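Local coordinates for protein probable enoyl-CoA hydratase/isomerase (Mycobacterium abscessus, PDB 3SWX) that probably acts as an enoyl-CoA hydratase or isomerase of the crotonase superfamily, processing acyl-CoA thioesters, at residues I152-T157 with R165-A170; Q137-V140 with Y145-G148. All coordinates share one frame; numbering follows the deposited sequence.

Contact 1 of 2, residues I152-T157 with R165-A170; sequences IRFPRT and RWMLTA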
loop_
_atom_site.group_PDB
_atom_site.type_symbol
_atom_site.label_atom_id
_atom_site.label_comp_id
_atom_site.label_asym_id
_atom_site.label_seq_id
_atom_site.Cartn_x
_atom_site.Cartn_y
_atom_site.Cartn_z
ATOM N N ILE B 152 5.192 4.362 -10.525
ATOM C CA ILE B 152 3.951 3.623 -10.336
ATOM C C ILE B 152 4.083 2.687 -9.126
ATOM O O ILE B 152 3.253 2.711 -8.224
ATOM C CB ILE B 152 3.600 2.776 -11.589
ATOM C CG1 ILE B 152 3.401 3.680 -12.798
ATOM C CG2 ILE B 152 2.340 1.879 -11.332
ATOM C CD1 ILE B 152 3.501 2.963 -14.156
ATOM N N ARG B 153 5.157 1.898 -9.104
ATOM C CA ARG B 153 5.274 0.798 -8.160
ATOM C C ARG B 153 5.872 1.159 -6.819
ATOM O O ARG B 153 5.577 0.495 -5.858
ATOM C CB ARG B 153 6.081 -0.341 -8.783
ATOM C CG ARG B 153 5.410 -0.880 -10.045
ATOM C CD ARG B 153 6.332 -1.714 -10.867
ATOM N NE ARG B 153 5.619 -2.208 -12.046
ATOM C CZ ARG B 153 6.187 -2.600 -13.179
ATOM N NH1 ARG B 153 7.491 -2.534 -13.342
ATOM N NH2 ARG B 153 5.424 -3.021 -14.172
ATOM N N PHE B 154 6.752 2.160 -6.766
ATOM C CA PHE B 154 7.432 2.497 -5.524
ATOM C C PHE B 154 6.398 3.089 -4.530
ATOM O O PHE B 154 6.311 2.635 -3.385
ATOM C CB PHE B 154 8.619 3.434 -5.817
ATOM C CG PHE B 154 9.727 3.468 -4.758
ATOM C CD1 PHE B 154 9.525 3.098 -3.455
ATOM C CD2 PHE B 154 10.965 3.995 -5.101
ATOM C CE1 PHE B 154 10.564 3.206 -2.507
ATOM C CE2 PHE B 154 11.992 4.093 -4.183
ATOM C CZ PHE B 154 11.794 3.689 -2.875
ATOM N N PRO B 155 5.574 4.065 -4.970
ATOM C CA PRO B 155 4.517 4.550 -4.081
ATOM C C PRO B 155 3.504 3.484 -3.644
ATOM O O PRO B 155 3.030 3.510 -2.506
ATOM C CB PRO B 155 3.835 5.649 -4.920
ATOM C CG PRO B 155 4.867 6.078 -5.856
ATOM C CD PRO B 155 5.567 4.808 -6.237
ATOM N N ARG B 156 3.179 2.552 -4.535
ATOM C CA ARG B 156 2.251 1.461 -4.204
ATOM C C ARG B 156 2.840 0.523 -3.152
ATOM O O ARG B 156 2.161 0.158 -2.217
ATOM C CB ARG B 156 1.861 0.669 -5.479
ATOM C CG ARG B 156 0.597 -0.211 -5.364
ATOM C CD ARG B 156 0.452 -1.148 -6.601
ATOM N NE ARG B 156 -0.037 -0.343 -7.651
ATOM C CZ ARG B 156 0.295 -0.345 -8.928
ATOM N NH1 ARG B 156 1.153 -1.190 -9.499
ATOM N NH2 ARG B 156 -0.309 0.568 -9.640
ATOM N N THR B 157 4.103 0.124 -3.301
ATOM C CA THR B 157 4.734 -0.732 -2.303
ATOM C C THR B 157 5.091 -0.019 -0.997
ATOM O O THR B 157 4.838 -0.535 0.068
ATOM C CB THR B 157 6.008 -1.377 -2.839
ATOM O OG1 THR B 157 5.716 -2.058 -4.058
ATOM C CG2 THR B 157 6.550 -2.377 -1.836
ATOM N N ARG B 165 10.376 10.399 -0.612
ATOM C CA ARG B 165 11.572 10.688 0.162
ATOM C C ARG B 165 12.830 10.287 -0.606
ATOM O O ARG B 165 13.848 11.004 -0.571
ATOM C CB ARG B 165 11.513 9.936 1.497
ATOM C CG ARG B 165 12.808 9.952 2.303
ATOM C CD ARG B 165 13.209 11.348 2.644
ATOM N NE ARG B 165 14.484 11.388 3.355
ATOM C CZ ARG B 165 15.673 11.571 2.793
ATOM N NH1 ARG B 165 15.805 11.691 1.469
ATOM N NH2 ARG B 165 16.748 11.608 3.562
ATOM N N TRP B 166 12.757 9.143 -1.287
ATOM C CA TRP B 166 13.883 8.642 -2.075
ATOM C C TRP B 166 13.838 9.053 -3.547
ATOM O O TRP B 166 14.877 9.432 -4.104
ATOM C CB TRP B 166 14.040 7.108 -1.905
ATOM C CG TRP B 166 14.046 6.754 -0.449
ATOM C CD1 TRP B 166 13.121 6.004 0.219
ATOM C CD2 TRP B 166 14.992 7.190 0.542
ATOM N NE1 TRP B 166 13.446 5.917 1.554
ATOM C CE2 TRP B 166 14.575 6.653 1.785
ATOM C CE3 TRP B 166 16.144 7.982 0.502
ATOM C CZ2 TRP B 166 15.275 6.877 2.978
ATOM C CZ3 TRP B 166 16.836 8.216 1.697
ATOM C CH2 TRP B 166 16.406 7.649 2.913
ATOM N N MET B 167 12.672 9.018 -4.188
ATOM C CA MET B 167 12.610 9.397 -5.610
ATOM C C MET B 167 12.856 10.900 -5.880
ATOM O O MET B 167 13.419 11.260 -6.925
ATOM C CB MET B 167 11.281 8.955 -6.242
ATOM C CG MET B 167 11.080 7.436 -6.273
ATOM S SD MET B 167 9.689 6.943 -7.327
ATOM C CE MET B 167 8.351 7.837 -6.539
ATOM N N LEU B 168 12.500 11.774 -4.938
ATOM C CA LEU B 168 12.603 13.225 -5.188
ATOM C C LEU B 168 13.972 13.803 -4.853
ATOM O O LEU B 168 14.331 14.878 -5.345
ATOM C CB LEU B 168 11.518 14.011 -4.449
ATOM C CG LEU B 168 10.039 13.674 -4.744
ATOM C CD1 LEU B 168 9.147 14.656 -3.985
ATOM C CD2 LEU B 168 9.720 13.738 -6.241
ATOM N N THR B 169 14.713 13.106 -4.005
ATOM C CA THR B 169 15.985 13.571 -3.487
ATOM C C THR B 169 17.205 12.951 -4.168
ATOM O O THR B 169 18.292 13.510 -4.096
ATOM C CB THR B 169 16.105 13.225 -2.002
ATOM O OG1 THR B 169 16.090 11.805 -1.851
ATOM C CG2 THR B 169 14.964 13.866 -1.168
ATOM N N ALA B 170 17.027 11.783 -4.785
ATOM C CA ALA B 170 18.137 10.948 -5.255
ATOM C C ALA B 170 19.069 10.454 -4.124
ATOM O O ALA B 170 20.162 9.982 -4.420
ATOM C CB ALA B 170 18.943 11.663 -6.362
#

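Contact 2 of 2, residues Q137-V140 with Y145-G148; sequences QLEV and YPFG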
loop_
_atom_site.group_PDB
_atom_site.type_symbol
_atom_site.label_atom_id
_atom_site.label_comp_id
_atom_site.label_asym_id
_atom_site.label_seq_id
_atom_site.Cartn_x
_atom_site.Cartn_y
_atom_site.Cartn_z
ATOM N N GLN B 137 17.874 6.229 -6.415
ATOM C CA GLN B 137 17.079 6.611 -7.553
ATOM C C GLN B 137 17.656 7.938 -8.084
ATOM O O GLN B 137 17.118 9.036 -7.832
ATOM C CB GLN B 137 15.609 6.725 -7.131
ATOM C CG GLN B 137 14.603 6.607 -8.262
ATOM C CD GLN B 137 14.321 5.175 -8.675
ATOM O OE1 GLN B 137 13.612 4.444 -7.975
ATOM N NE2 GLN B 137 14.852 4.773 -9.825
ATOM N N LEU B 138 18.747 7.814 -8.843
ATOM C CA LEU B 138 19.571 8.950 -9.230
ATOM C C LEU B 138 19.054 9.813 -10.397
ATOM O O LEU B 138 19.656 10.846 -10.720
ATOM C CB LEU B 138 20.999 8.461 -9.558
ATOM C CG LEU B 138 21.829 7.881 -8.404
ATOM C CD1 LEU B 138 23.131 7.268 -8.939
ATOM C CD2 LEU B 138 22.153 8.930 -7.323
ATOM N N GLU B 139 17.962 9.399 -11.036
ATOM C CA GLU B 139 17.538 10.015 -12.300
ATOM C C GLU B 139 17.355 11.525 -12.199
ATOM O O GLU B 139 17.906 12.266 -13.024
ATOM C CB GLU B 139 16.262 9.343 -12.848
ATOM C CG GLU B 139 16.446 7.864 -13.314
ATOM C CD GLU B 139 16.171 6.818 -12.207
ATOM O OE1 GLU B 139 16.274 7.142 -10.995
ATOM O OE2 GLU B 139 15.861 5.648 -12.561
ATOM N N VAL B 140 16.636 12.007 -11.187
ATOM C CA VAL B 140 16.428 13.457 -11.072
ATOM C C VAL B 140 17.737 14.223 -10.806
ATOM O O VAL B 140 17.835 15.407 -11.121
ATOM C CB VAL B 140 15.373 13.853 -10.010
ATOM C CG1 VAL B 140 14.009 13.247 -10.366
ATOM C CG2 VAL B 140 15.850 13.488 -8.595
ATOM N N TYR B 145 14.179 11.559 -14.968
ATOM C CA TYR B 145 13.367 11.034 -13.872
ATOM C C TYR B 145 13.276 9.512 -14.044
ATOM O O TYR B 145 13.697 8.984 -15.092
ATOM C CB TYR B 145 11.977 11.709 -13.854
ATOM C CG TYR B 145 10.960 11.041 -14.752
ATOM C CD1 TYR B 145 11.190 10.932 -16.125
ATOM C CD2 TYR B 145 9.770 10.522 -14.242
ATOM C CE1 TYR B 145 10.276 10.304 -16.965
ATOM C CE2 TYR B 145 8.830 9.902 -15.087
ATOM C CZ TYR B 145 9.101 9.785 -16.446
ATOM O OH TYR B 145 8.206 9.181 -17.307
ATOM N N PRO B 146 12.753 8.805 -13.032
ATOM C CA PRO B 146 12.599 7.353 -13.174
ATOM C C PRO B 146 11.546 6.961 -14.208
ATOM O O PRO B 146 10.352 7.244 -14.043
ATOM C CB PRO B 146 12.167 6.883 -11.767
ATOM C CG PRO B 146 12.325 8.083 -10.868
ATOM C CD PRO B 146 12.218 9.287 -11.749
ATOM N N PHE B 147 11.973 6.263 -15.248
ATOM C CA PHE B 147 11.037 5.901 -16.302
ATOM C C PHE B 147 10.879 4.401 -16.533
ATOM O O PHE B 147 10.363 3.985 -17.560
ATOM C CB PHE B 147 11.387 6.649 -17.581
ATOM C CG PHE B 147 12.713 6.294 -18.163
ATOM C CD1 PHE B 147 12.792 5.466 -19.277
ATOM C CD2 PHE B 147 13.875 6.835 -17.647
ATOM C CE1 PHE B 147 14.017 5.162 -19.847
ATOM C CE2 PHE B 147 15.091 6.540 -18.201
ATOM C CZ PHE B 147 15.167 5.698 -19.303
ATOM N N GLY B 148 11.244 3.613 -15.529
ATOM C CA GLY B 148 11.141 2.134 -15.588
ATOM C C GLY B 148 10.075 1.556 -14.668
ATOM O O GLY B 148 10.091 0.354 -14.347
HETATM O O HOH W 1 14.642 4.818 -14.590
#

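Contact 1 of 2, residues I152-T157 with R165-A170
W166 and M167, which meet F154, lie on a turn where T169 OG1 is gripped by two backbone groups: it donates to R165 O at 2.7 Å, in the carbonyl plane, and accepts from the amide of D171. The bond to R165 O spans one turn back along the chain; A170, with positive phi, is the first residue to leave helical geometry. Across the contact the meeting is wholly apolar. With chi1 at -158° the F154 ring swings beside its own carbonyl carbon and reaches W166 and M167. There M167 slides past it in the opposite direction, CG lying 3.6 Å from F154 CD2. M167 SD sits 5.0 Å from the centroid of the F154 ring, obliquely placed, a Met-aromatic contact. A bend at chi3 then turns M167 CE across the pyrrolidine of P155, 4.0 Å from P155 CG. At the far end of the phenyl ring, F154 CZ comes within 4.1 Å of W166 CD1. The indole itself is held in place: R165 CG lies 3.8 Å above the centre of one face of the W166 ring, F173 stacks with the ring, and NE1 bonds to E177. L122 and I183 also touch F154. The whole is a Met-aromatic contact with apolar packing between the successive helices 150-158 and 160-167 of the crotonase-like fold.

Contact 2 of 2, residues Q137-V140 with Y145-G148
Q137 lays its aliphatic part obliquely across the ring of P146, with Q137 CG 3.8 Å from P146 CG. A bend at chi2 brings the Q137 amide to the E139 carboxylate. Q137 NE2 donates to E139 OE1 at 3.0 Å with an N-H...O angle of 160°, approaching on the syn side and 15° out of the carboxylate plane; its bond to E139 OE2, also 3.0 Å, is weak, as is one to T115 O. E139 makes the most intimate approach to the second segment: its CB presses on the Y145-P146 peptide, 3.2 Å from Y145 C. With chi2 at 91° the E139 chain then folds so that the carboxylate crosses P146 at a slant, OE2 standing 3.7 Å from P146 CA. A water extends the link, donating to E139 OE2 at a short 2.5 Å and accepting from F147 N at 3.1 Å. The carboxylate is thus positioned by an amide from its own segment and, through the water, by a backbone N-H of the other. V140 adds a looser apolar touch, its CG1 4.2 Å from Y145 CA, while Y145 OH bonds to L234 O of the second subunit. E139 touches E119, and by their place in the fold the two probably correspond to the glutamate pair of crotonase-type hydratases. The loop follows strand 134-136 and lies against helix 116-123, where E119 takes the amide of G148, and against the start of helix 150-158, where A150 touches Q137 and T151 touches Y145.

Contact 2 closes before contact 1 opens: the loop after strand 134-136 leads directly into helix 150-158, which pairs with helix 160-167 in contact 1. Their centres lie about 10 Å apart, on the same side of the chain's centre. They touch directly, A170 CB packing 3.5 Å from Q137 O and V140 CG2 lying 3.7 Å from M167 O; Q137 also packs on F154. Segment 165-170 therefore rests on segment 137-140. Helix 116-123 borders both contacts, and both reach the second subunit, so the loop carrying E139 is tied to the helical pair and to the subunit interface.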